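Local atomic coordinates of crustacyanin (PDB entry 1I4U), a protein that binds the carotenoid astaxanthin, which gives the lobster carapace its blue colour, as one of the lipocalin subunits that assemble into crustacyanin. Residues Cys117-Ile122 with His129-Phe134; Trp35-Leu40 with Val165-Gly170; Asp5-Gly10 with Tyr124-His129. All blocks are in the same frame, centred on the assembly; numbering follows the deposited sequence.

Contact 1 (Cys117-Ile122 with His129-Phe134); sequences CLYSCI and HSDFSF
Cys117-Ile122 and His129-Phe134 run antiparallel as the two arms of a beta hairpin in the lipocalin barrel, their axes 4.6 Å apart at closest and their directions 168° apart. Three hydrogen-bonded pairs, Leu118 with Phe134, Ser120 with Phe132 and Ile122 with Ser130, each exchange two N-H to O bonds; Tyr119 with Ser133 and Cys121 with Asp131 form the non-hydrogen-bonded pairs between them. The first three pairs share one face of the sheet. There Leu118 CB lies 4.0 Å from Phe134 CD1, and Ile122 CG2 sits 3.8 Å from Ser130 CB. Ser120 OG turns to Pro104 O on the adjoining strand 102-110, and Phe101 of the second subunit packs on Ser120 and Ile122.

The other face carries Tyr119, Cys121, Asp131 and Ser133. Tyr119 CG is anti to the backbone N (chi1 -176°), and the end of the side chain comes nearer the other strand, where Tyr119 OH donates to Asp131 OD2 at 2.7 Å. The hydroxyl meets this oxygen on its anti side, slightly out of the carboxylate plane, while the ring and carboxylate planes stand 63° apart. Because Asp131 OD1 forms a salt bridge with Arg163, both carboxylate oxygens are engaged, which is likely to fix the rotation of the group and favour its charged form. Ser133 OG lies at the ring edge of Tyr119, 3.3 Å from CD1. Cys121, joined to Cys12 by a disulfide, brings its SG within 3.6 Å of His129 CD2.

Contact 2 (Trp35-Leu40 with Val165-Gly170); sequences WYQFAL and VKTVQG
Two successive residues of Trp35-Leu40, Phe38 and Ala39, face the single residue Ile135 of strand 128-137, and at this classic beta bulge the carbonyl of Phe38 is turned to Val165-Gly170. Its oxygen accepts Thr167 N at 3.0 Å, the donor standing well above the carbonyl plane. A water donates to the same Phe38 O and, at 2.7 Å, to Thr167 O, forming a bridge beside the direct bond. Ala39, the second bulge residue, makes a non-hydrogen-bonded pair with Lys166, and beyond it Leu40 and Val165 form an antiparallel hydrogen-bonded pair, bonded in both directions. This is where the short strand 164-166, which follows the helix 144-156 in sequence, joins the first long strand of the lipocalin barrel, 33-41.

After Lys166 the strand ends, and the backbone bond of Thr167 is followed by a side-chain bond from Gln169. Gln169, bent at chi2 (-72°), carries its amide back toward the strand, where NE2 gives a nearly straight bond to Gln37 O at 2.9 Å. The acceptor lies in the amide plane of Gln169, although the nitrogen stands above the carbonyl plane of Gln37. Val52 O is a further acceptor for NE2, while OE1 takes the hydroxyl of Tyr175, and these partners hold the amide at both ends. The amide plane is almost perpendicular to the Tyr36 ring, 85° apart. Thr167 CB presses on Gln37 O at 3.2 Å. On the side of Ala39, the Lys166 chain bends at chi3 (-77°) and crosses the Phe38 ring obliquely, with CE 3.6 Å from CZ.

Contact 3 (Asp5-Gly10 with Tyr124-His129); sequences DFVVPG and YNFGYH
The N-terminal strand 7-9 adds itself to the edge of strand 128-137 just past the hairpin turn, where Val8 and His129 form an antiparallel hydrogen-bonded pair. Val8 N donates to His129 O at 2.8 Å, and His129 N returns a bond to Val8 O. Gly10 N reaches Gly127 O. The His129 side chain, its CG between the backbone N and the carbonyl carbon (chi1 62°), ties down the same end: its ND1 donates to Gly10 O at 2.7 Å, with the oxygen near the ring plane but the nitrogen well above the carbonyl plane of Gly10. One face of this ring receives Val8 CB in a CH-pi contact, 3.9 Å from the centroid. An alanine at His129 would probably leave Gly10 O without this donor and open a gap over Val8, with the backbone bonds left to hold the strand.

Strand 7-9 lines strand 128-137 on the edge opposite 115-123, adding a short strand to the lipocalin sheet. Pro9 CA lies over one face of the Tyr128 ring, 4.0 Å from the centroid, and Pro9 CG touches CE2 at 3.6 Å. Val7 CG1 approaches Tyr128 CD2 at 3.7 Å and meets the Phe126 ring at its edge.

In the fold
All three contacts belong to one antiparallel sheet, that of the lipocalin barrel. Strand 128-137 is common to contacts 1 and 3, pairing with its hairpin partner in one and the N-terminal strand in the other, and borders strand 33-41 of contact 2. Contacts 1 and 3, centres about 12 Å apart, share His129, and Ser130 OG of the first probably bonds Tyr124 OH and Phe6 O of the third. Contacts 1 and 2, centres about 16 Å apart, touch through Phe134 and Leu40. Contacts 2 and 3, centres about 26 Å apart, do not touch. Along the chain contact 1 is nested within contact 2, whereas contact 3 crosses both; the N-terminal segment and that after helix 144-156 each join strands distant in sequence.

Contact 1 (Cys117-Ile122 with His129-Phe134)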
loop_
_atom_site.group_PDB
_atom_site.type_symbol
_atom_site.label_atom_id
_atom_site.label_comp_id
_atom_site.label_asym_id
_atom_site.label_seq_id
_atom_site.Cartn_x
_atom_site.Cartn_y
_atom_site.Cartn_z
ATOM N N CYS A 117 -13.208 -15.421 -3.874
ATOM C CA CYS A 117 -11.954 -15.415 -4.594
ATOM C C CYS A 117 -11.509 -13.942 -4.664
ATOM O O CYS A 117 -12.198 -13.143 -5.293
ATOM C CB CYS A 117 -12.119 -15.993 -5.991
ATOM S SG CYS A 117 -13.227 -17.435 -6.152
ATOM N N LEU A 118 -10.392 -13.636 -4.004
ATOM C CA LEU A 118 -9.947 -12.237 -3.847
ATOM C C LEU A 118 -8.648 -11.979 -4.564
ATOM O O LEU A 118 -7.780 -12.867 -4.649
ATOM C CB LEU A 118 -9.759 -11.933 -2.371
ATOM C CG LEU A 118 -10.936 -12.333 -1.453
ATOM C CD1 LEU A 118 -10.560 -11.959 -0.006
ATOM C CD2 LEU A 118 -12.226 -11.755 -1.950
ATOM N N TYR A 119 -8.491 -10.755 -5.056
ATOM C CA TYR A 119 -7.342 -10.412 -5.878
ATOM C C TYR A 119 -6.871 -8.983 -5.631
ATOM O O TYR A 119 -7.696 -8.061 -5.563
ATOM C CB TYR A 119 -7.744 -10.566 -7.347
ATOM C CG TYR A 119 -6.624 -10.328 -8.344
ATOM C CD1 TYR A 119 -5.542 -11.181 -8.380
ATOM C CD2 TYR A 119 -6.625 -9.259 -9.226
ATOM C CE1 TYR A 119 -4.472 -11.028 -9.250
ATOM C CE2 TYR A 119 -5.575 -9.093 -10.117
ATOM C CZ TYR A 119 -4.508 -9.972 -10.125
ATOM O OH TYR A 119 -3.483 -9.773 -11.028
ATOM N N SER A 120 -5.568 -8.779 -5.543
ATOM C CA SER A 120 -4.943 -7.480 -5.441
ATOM C C SER A 120 -3.762 -7.430 -6.414
ATOM O O SER A 120 -3.059 -8.433 -6.542
ATOM C CB SER A 120 -4.410 -7.254 -4.033
ATOM O OG SER A 120 -3.927 -5.952 -3.859
ATOM N N CYS A 121 -3.550 -6.305 -7.064
ATOM C CA CYS A 121 -2.413 -6.197 -7.998
ATOM C C CYS A 121 -1.843 -4.790 -7.929
ATOM O O CYS A 121 -2.588 -3.829 -7.717
ATOM C CB CYS A 121 -2.864 -6.531 -9.425
ATOM S SG CYS A 121 -1.543 -6.764 -10.616
ATOM N N ILE A 122 -0.535 -4.703 -8.076
ATOM C CA ILE A 122 0.186 -3.435 -8.137
ATOM C C ILE A 122 1.109 -3.436 -9.324
ATOM O O ILE A 122 1.871 -4.406 -9.460
ATOM C CB ILE A 122 0.932 -3.170 -6.827
ATOM C CG1 ILE A 122 1.697 -1.861 -6.726
ATOM C CG2 ILE A 122 1.906 -4.270 -6.467
ATOM C CD1 ILE A 122 0.845 -0.601 -6.806
ATOM N N HIS A 129 4.562 -6.444 -12.409
ATOM C CA HIS A 129 3.533 -6.228 -11.395
ATOM C C HIS A 129 3.678 -7.274 -10.315
ATOM O O HIS A 129 4.359 -8.271 -10.523
ATOM C CB HIS A 129 2.139 -6.333 -12.012
ATOM C CG HIS A 129 1.789 -7.660 -12.606
ATOM N ND1 HIS A 129 2.302 -8.033 -13.851
ATOM C CD2 HIS A 129 1.005 -8.708 -12.224
ATOM C CE1 HIS A 129 1.833 -9.239 -14.145
ATOM N NE2 HIS A 129 1.030 -9.691 -13.169
ATOM N N SER A 130 3.042 -7.033 -9.204
ATOM C CA SER A 130 2.910 -8.033 -8.189
ATOM C C SER A 130 1.424 -8.217 -7.932
ATOM O O SER A 130 0.677 -7.279 -7.777
ATOM C CB SER A 130 3.575 -7.704 -6.868
ATOM O OG SER A 130 4.984 -7.990 -6.894
ATOM N N ASP A 131 1.031 -9.473 -7.876
ATOM C CA ASP A 131 -0.352 -9.734 -7.457
ATOM C C ASP A 131 -0.385 -10.794 -6.362
ATOM O O ASP A 131 0.546 -11.524 -6.080
ATOM C CB ASP A 131 -1.218 -10.096 -8.618
ATOM C CG ASP A 131 -0.810 -11.292 -9.438
ATOM O OD1 ASP A 131 -0.072 -12.120 -8.900
ATOM O OD2 ASP A 131 -1.238 -11.291 -10.597
ATOM N N PHE A 132 -1.513 -10.713 -5.683
ATOM C CA PHE A 132 -1.757 -11.393 -4.421
ATOM C C PHE A 132 -3.200 -11.908 -4.488
ATOM O O PHE A 132 -4.114 -11.108 -4.628
ATOM C CB PHE A 132 -1.539 -10.477 -3.187
ATOM C CG PHE A 132 -0.115 -9.926 -3.222
ATOM C CD1 PHE A 132 0.949 -10.723 -2.882
ATOM C CD2 PHE A 132 0.144 -8.661 -3.666
ATOM C CE1 PHE A 132 2.255 -10.240 -3.009
ATOM C CE2 PHE A 132 1.427 -8.135 -3.787
ATOM C CZ PHE A 132 2.487 -8.970 -3.479
ATOM N N SER A 133 -3.366 -13.219 -4.410
ATOM C CA SER A 133 -4.638 -13.861 -4.561
ATOM C C SER A 133 -4.923 -14.704 -3.309
ATOM O O SER A 133 -4.022 -15.195 -2.635
ATOM C CB SER A 133 -4.686 -14.722 -5.812
ATOM O OG SER A 133 -4.449 -13.964 -6.978
ATOM N N PHE A 134 -6.215 -14.839 -3.059
ATOM C CA PHE A 134 -6.727 -15.507 -1.860
ATOM C C PHE A 134 -7.985 -16.276 -2.193
ATOM O O PHE A 134 -8.792 -15.803 -2.952
ATOM C CB PHE A 134 -7.068 -14.520 -0.758
ATOM C CG PHE A 134 -6.027 -13.463 -0.441
ATOM C CD1 PHE A 134 -5.902 -12.350 -1.246
ATOM C CD2 PHE A 134 -5.169 -13.602 0.643
ATOM C CE1 PHE A 134 -4.945 -11.403 -0.964
ATOM C CE2 PHE A 134 -4.226 -12.623 0.929
ATOM C CZ PHE A 134 -4.111 -11.537 0.109
#

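Contact 2 (Trp35-Leu40 with Val165-Gly170)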
loop_
_atom_site.group_PDB
_atom_site.type_symbol
_atom_site.label_atom_id
_atom_site.label_comp_id
_atom_site.label_asym_id
_atom_site.label_seq_id
_atom_site.Cartn_x
_atom_site.Cartn_y
_atom_site.Cartn_z
ATOM N N TRP A 35 -14.835 -15.198 7.709
ATOM C CA TRP A 35 -14.231 -15.873 6.566
ATOM C C TRP A 35 -12.863 -16.449 6.954
ATOM O O TRP A 35 -12.050 -15.737 7.555
ATOM C CB TRP A 35 -13.987 -14.901 5.440
ATOM C CG TRP A 35 -15.152 -14.383 4.656
ATOM C CD1 TRP A 35 -15.725 -13.156 4.818
ATOM C CD2 TRP A 35 -15.857 -15.022 3.610
ATOM N NE1 TRP A 35 -16.758 -13.004 3.918
ATOM C CE2 TRP A 35 -16.865 -14.140 3.163
ATOM C CE3 TRP A 35 -15.728 -16.279 3.014
ATOM C CZ2 TRP A 35 -17.764 -14.449 2.126
ATOM C CZ3 TRP A 35 -16.589 -16.604 2.001
ATOM C CH2 TRP A 35 -17.590 -15.701 1.581
ATOM N N TYR A 36 -12.600 -17.674 6.610
ATOM C CA TYR A 36 -11.319 -18.308 6.848
ATOM C C TYR A 36 -10.493 -18.252 5.575
ATOM O O TYR A 36 -10.994 -18.422 4.473
ATOM C CB TYR A 36 -11.533 -19.782 7.237
ATOM C CG TYR A 36 -12.369 -19.936 8.490
ATOM C CD1 TYR A 36 -13.743 -20.002 8.427
ATOM C CD2 TYR A 36 -11.779 -19.988 9.762
ATOM C CE1 TYR A 36 -14.518 -20.135 9.570
ATOM C CE2 TYR A 36 -12.549 -20.101 10.898
ATOM C CZ TYR A 36 -13.933 -20.174 10.805
ATOM O OH TYR A 36 -14.691 -20.297 11.924
ATOM N N GLN A 37 -9.190 -18.019 5.701
ATOM C CA GLN A 37 -8.322 -18.013 4.523
ATOM C C GLN A 37 -7.955 -19.440 4.196
ATOM O O GLN A 37 -7.167 -20.049 4.926
ATOM C CB GLN A 37 -7.069 -17.199 4.814
ATOM C CG GLN A 37 -6.101 -17.116 3.607
ATOM C CD GLN A 37 -4.875 -16.377 4.078
ATOM O OE1 GLN A 37 -4.735 -15.154 4.146
ATOM N NE2 GLN A 37 -3.828 -16.956 4.562
ATOM N N PHE A 38 -8.505 -19.960 3.094
ATOM C CA PHE A 38 -8.251 -21.336 2.697
ATOM C C PHE A 38 -6.875 -21.505 2.067
ATOM O O PHE A 38 -6.204 -22.497 2.328
ATOM C CB PHE A 38 -9.342 -21.785 1.733
ATOM C CG PHE A 38 -9.170 -23.178 1.196
ATOM C CD1 PHE A 38 -9.431 -24.281 1.996
ATOM C CD2 PHE A 38 -8.701 -23.356 -0.088
ATOM C CE1 PHE A 38 -9.231 -25.555 1.524
ATOM C CE2 PHE A 38 -8.542 -24.628 -0.578
ATOM C CZ PHE A 38 -8.793 -25.743 0.218
ATOM N N ALA A 39 -6.509 -20.552 1.206
ATOM C CA ALA A 39 -5.229 -20.631 0.485
ATOM C C ALA A 39 -4.886 -19.221 -0.011
ATOM O O ALA A 39 -5.777 -18.375 -0.155
ATOM C CB ALA A 39 -5.229 -21.581 -0.703
ATOM N N LEU A 40 -3.616 -18.993 -0.278
ATOM C CA LEU A 40 -3.149 -17.715 -0.814
ATOM C C LEU A 40 -1.858 -17.934 -1.602
ATOM O O LEU A 40 -1.136 -18.892 -1.344
ATOM C CB LEU A 40 -2.959 -16.647 0.271
ATOM C CG LEU A 40 -1.680 -16.656 1.057
ATOM C CD1 LEU A 40 -1.626 -15.406 1.942
ATOM C CD2 LEU A 40 -1.534 -17.902 1.920
ATOM N N VAL A 165 -0.958 -21.726 -2.094
ATOM C CA VAL A 165 -0.509 -22.566 -0.973
ATOM C C VAL A 165 -1.635 -22.626 0.039
ATOM O O VAL A 165 -2.211 -21.582 0.410
ATOM C CB VAL A 165 0.788 -22.039 -0.320
ATOM C CG1 VAL A 165 1.189 -22.974 0.805
ATOM C CG2 VAL A 165 1.906 -21.889 -1.368
ATOM N N LYS A 166 -1.999 -23.803 0.518
ATOM C CA LYS A 166 -3.070 -23.966 1.509
ATOM C C LYS A 166 -2.614 -23.455 2.857
ATOM O O LYS A 166 -1.456 -23.591 3.243
ATOM C CB LYS A 166 -3.427 -25.445 1.613
ATOM C CG LYS A 166 -4.693 -25.821 2.282
ATOM C CD LYS A 166 -5.071 -27.287 2.074
ATOM C CE LYS A 166 -5.625 -27.366 0.657
ATOM N NZ LYS A 166 -6.129 -28.754 0.390
ATOM N N THR A 167 -3.522 -22.878 3.607
ATOM C CA THR A 167 -3.289 -22.337 4.952
ATOM C C THR A 167 -3.768 -23.338 5.967
ATOM O O THR A 167 -4.821 -23.974 5.838
ATOM C CB THR A 167 -4.110 -21.041 5.089
ATOM O OG1 THR A 167 -3.590 -20.236 4.053
ATOM C CG2 THR A 167 -4.019 -20.415 6.486
ATOM N N VAL A 168 -3.019 -23.500 7.024
ATOM C CA VAL A 168 -3.455 -24.370 8.126
ATOM C C VAL A 168 -4.769 -23.871 8.711
ATOM O O VAL A 168 -4.878 -22.724 9.107
ATOM C CB VAL A 168 -2.378 -24.440 9.203
ATOM C CG1 VAL A 168 -2.892 -25.227 10.403
ATOM C CG2 VAL A 168 -1.077 -25.007 8.650
ATOM N N GLN A 169 -5.748 -24.762 8.768
ATOM C CA GLN A 169 -7.042 -24.513 9.374
ATOM C C GLN A 169 -7.523 -25.801 10.034
ATOM O O GLN A 169 -6.943 -26.882 9.840
ATOM C CB GLN A 169 -8.063 -24.065 8.325
ATOM C CG GLN A 169 -7.729 -22.774 7.600
ATOM C CD GLN A 169 -7.870 -21.535 8.432
ATOM O OE1 GLN A 169 -8.190 -21.531 9.623
ATOM N NE2 GLN A 169 -7.647 -20.382 7.790
ATOM N N GLY A 170 -8.586 -25.693 10.813
ATOM C CA GLY A 170 -9.350 -26.780 11.391
ATOM C C GLY A 170 -9.172 -26.991 12.829
ATOM O O GLY A 170 -8.896 -26.051 13.595
HETATM O O HOH W 1 -6.875 -24.476 4.116
#

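Contact 3 (Asp5-Gly10 with Tyr124-His129)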
loop_
_atom_site.group_PDB
_atom_site.type_symbol
_atom_site.label_atom_id
_atom_site.label_comp_id
_atom_site.label_asym_id
_atom_site.label_seq_id
_atom_site.Cartn_x
_atom_site.Cartn_y
_atom_site.Cartn_z
ATOM N N ASP A 5 8.588 -15.052 -6.922
ATOM C CA ASP A 5 7.553 -15.556 -7.848
ATOM C C ASP A 5 6.288 -14.727 -7.825
ATOM O O ASP A 5 5.361 -14.970 -8.618
ATOM C CB ASP A 5 7.274 -17.028 -7.495
ATOM C CG ASP A 5 6.831 -17.292 -6.088
ATOM O OD1 ASP A 5 6.328 -16.432 -5.347
ATOM O OD2 ASP A 5 7.006 -18.436 -5.643
ATOM N N PHE A 6 6.182 -13.724 -6.981
ATOM C CA PHE A 6 5.053 -12.788 -7.009
ATOM C C PHE A 6 5.429 -11.480 -7.708
ATOM O O PHE A 6 4.595 -10.542 -7.690
ATOM C CB PHE A 6 4.457 -12.590 -5.624
ATOM C CG PHE A 6 5.456 -12.092 -4.591
ATOM C CD1 PHE A 6 5.794 -10.755 -4.496
ATOM C CD2 PHE A 6 6.073 -12.993 -3.742
ATOM C CE1 PHE A 6 6.723 -10.278 -3.599
ATOM C CE2 PHE A 6 7.016 -12.528 -2.820
ATOM C CZ PHE A 6 7.343 -11.186 -2.758
ATOM N N VAL A 7 6.605 -11.397 -8.296
ATOM C CA VAL A 7 6.963 -10.266 -9.138
ATOM C C VAL A 7 6.984 -10.774 -10.581
ATOM O O VAL A 7 7.835 -11.556 -10.967
ATOM C CB VAL A 7 8.310 -9.659 -8.728
ATOM C CG1 VAL A 7 8.668 -8.487 -9.618
ATOM C CG2 VAL A 7 8.270 -9.221 -7.261
ATOM N N VAL A 8 6.035 -10.346 -11.404
ATOM C CA VAL A 8 5.699 -10.997 -12.652
ATOM C C VAL A 8 5.853 -10.036 -13.804
ATOM O O VAL A 8 5.353 -8.893 -13.703
ATOM C CB VAL A 8 4.234 -11.530 -12.603
ATOM C CG1 VAL A 8 3.821 -12.207 -13.912
ATOM C CG2 VAL A 8 4.043 -12.451 -11.411
ATOM N N PRO A 9 6.481 -10.388 -14.916
ATOM C CA PRO A 9 6.513 -9.452 -16.054
ATOM C C PRO A 9 5.122 -9.030 -16.503
ATOM O O PRO A 9 4.166 -9.794 -16.409
ATOM C CB PRO A 9 7.162 -10.265 -17.169
ATOM C CG PRO A 9 8.025 -11.226 -16.393
ATOM C CD PRO A 9 7.208 -11.645 -15.196
ATOM N N GLY A 10 5.122 -7.791 -17.036
ATOM C CA GLY A 10 3.990 -7.165 -17.652
ATOM C C GLY A 10 3.146 -6.403 -16.641
ATOM O O GLY A 10 3.509 -6.263 -15.489
ATOM N N TYR A 124 4.466 -1.873 -11.040
ATOM C CA TYR A 124 5.719 -1.220 -10.734
ATOM C C TYR A 124 6.137 -0.341 -11.927
ATOM O O TYR A 124 5.538 -0.405 -13.003
ATOM C CB TYR A 124 6.838 -2.224 -10.439
ATOM C CG TYR A 124 6.557 -3.135 -9.267
ATOM C CD1 TYR A 124 6.400 -2.602 -7.998
ATOM C CD2 TYR A 124 6.440 -4.517 -9.435
ATOM C CE1 TYR A 124 6.138 -3.448 -6.933
ATOM C CE2 TYR A 124 6.185 -5.337 -8.359
ATOM C CZ TYR A 124 6.029 -4.797 -7.099
ATOM O OH TYR A 124 5.788 -5.615 -6.008
ATOM N N ASN A 125 7.176 0.458 -11.716
ATOM C CA ASN A 125 7.695 1.355 -12.728
ATOM C C ASN A 125 8.698 0.668 -13.663
ATOM O O ASN A 125 9.190 1.326 -14.595
ATOM C CB ASN A 125 8.311 2.586 -12.117
ATOM C CG ASN A 125 9.444 2.303 -11.151
ATOM O OD1 ASN A 125 10.047 1.235 -11.206
ATOM N ND2 ASN A 125 9.759 3.293 -10.339
ATOM N N PHE A 126 8.994 -0.610 -13.488
ATOM C CA PHE A 126 9.978 -1.307 -14.296
ATOM C C PHE A 126 9.410 -2.480 -15.090
ATOM O O PHE A 126 10.161 -3.428 -15.408
ATOM C CB PHE A 126 11.161 -1.750 -13.423
ATOM C CG PHE A 126 10.793 -2.658 -12.255
ATOM C CD1 PHE A 126 10.772 -4.037 -12.453
ATOM C CD2 PHE A 126 10.463 -2.201 -10.994
ATOM C CE1 PHE A 126 10.441 -4.915 -11.447
ATOM C CE2 PHE A 126 10.132 -3.086 -9.970
ATOM C CZ PHE A 126 10.109 -4.437 -10.198
ATOM N N GLY A 127 8.094 -2.408 -15.466
ATOM C CA GLY A 127 7.607 -3.373 -16.433
ATOM C C GLY A 127 7.158 -4.713 -15.853
ATOM O O GLY A 127 7.039 -5.725 -16.589
ATOM N N TYR A 128 6.904 -4.722 -14.557
ATOM C CA TYR A 128 6.427 -5.862 -13.815
ATOM C C TYR A 128 5.268 -5.441 -12.945
ATOM O O TYR A 128 5.037 -4.248 -12.760
ATOM C CB TYR A 128 7.491 -6.421 -12.883
ATOM C CG TYR A 128 8.628 -7.184 -13.533
ATOM C CD1 TYR A 128 9.564 -6.551 -14.331
ATOM C CD2 TYR A 128 8.770 -8.555 -13.343
ATOM C CE1 TYR A 128 10.601 -7.241 -14.932
ATOM C CE2 TYR A 128 9.808 -9.237 -13.938
ATOM C CZ TYR A 128 10.720 -8.598 -14.720
ATOM O OH TYR A 128 11.784 -9.265 -15.339
ATOM N N HIS A 129 4.562 -6.444 -12.409
ATOM C CA HIS A 129 3.533 -6.228 -11.395
ATOM C C HIS A 129 3.678 -7.274 -10.315
ATOM O O HIS A 129 4.359 -8.271 -10.523
ATOM C CB HIS A 129 2.139 -6.333 -12.012
ATOM C CG HIS A 129 1.789 -7.660 -12.606
ATOM N ND1 HIS A 129 2.302 -8.033 -13.851
ATOM C CD2 HIS A 129 1.005 -8.708 -12.224
ATOM C CE1 HIS A 129 1.833 -9.239 -14.145
ATOM N NE2 HIS A 129 1.030 -9.691 -13.169
#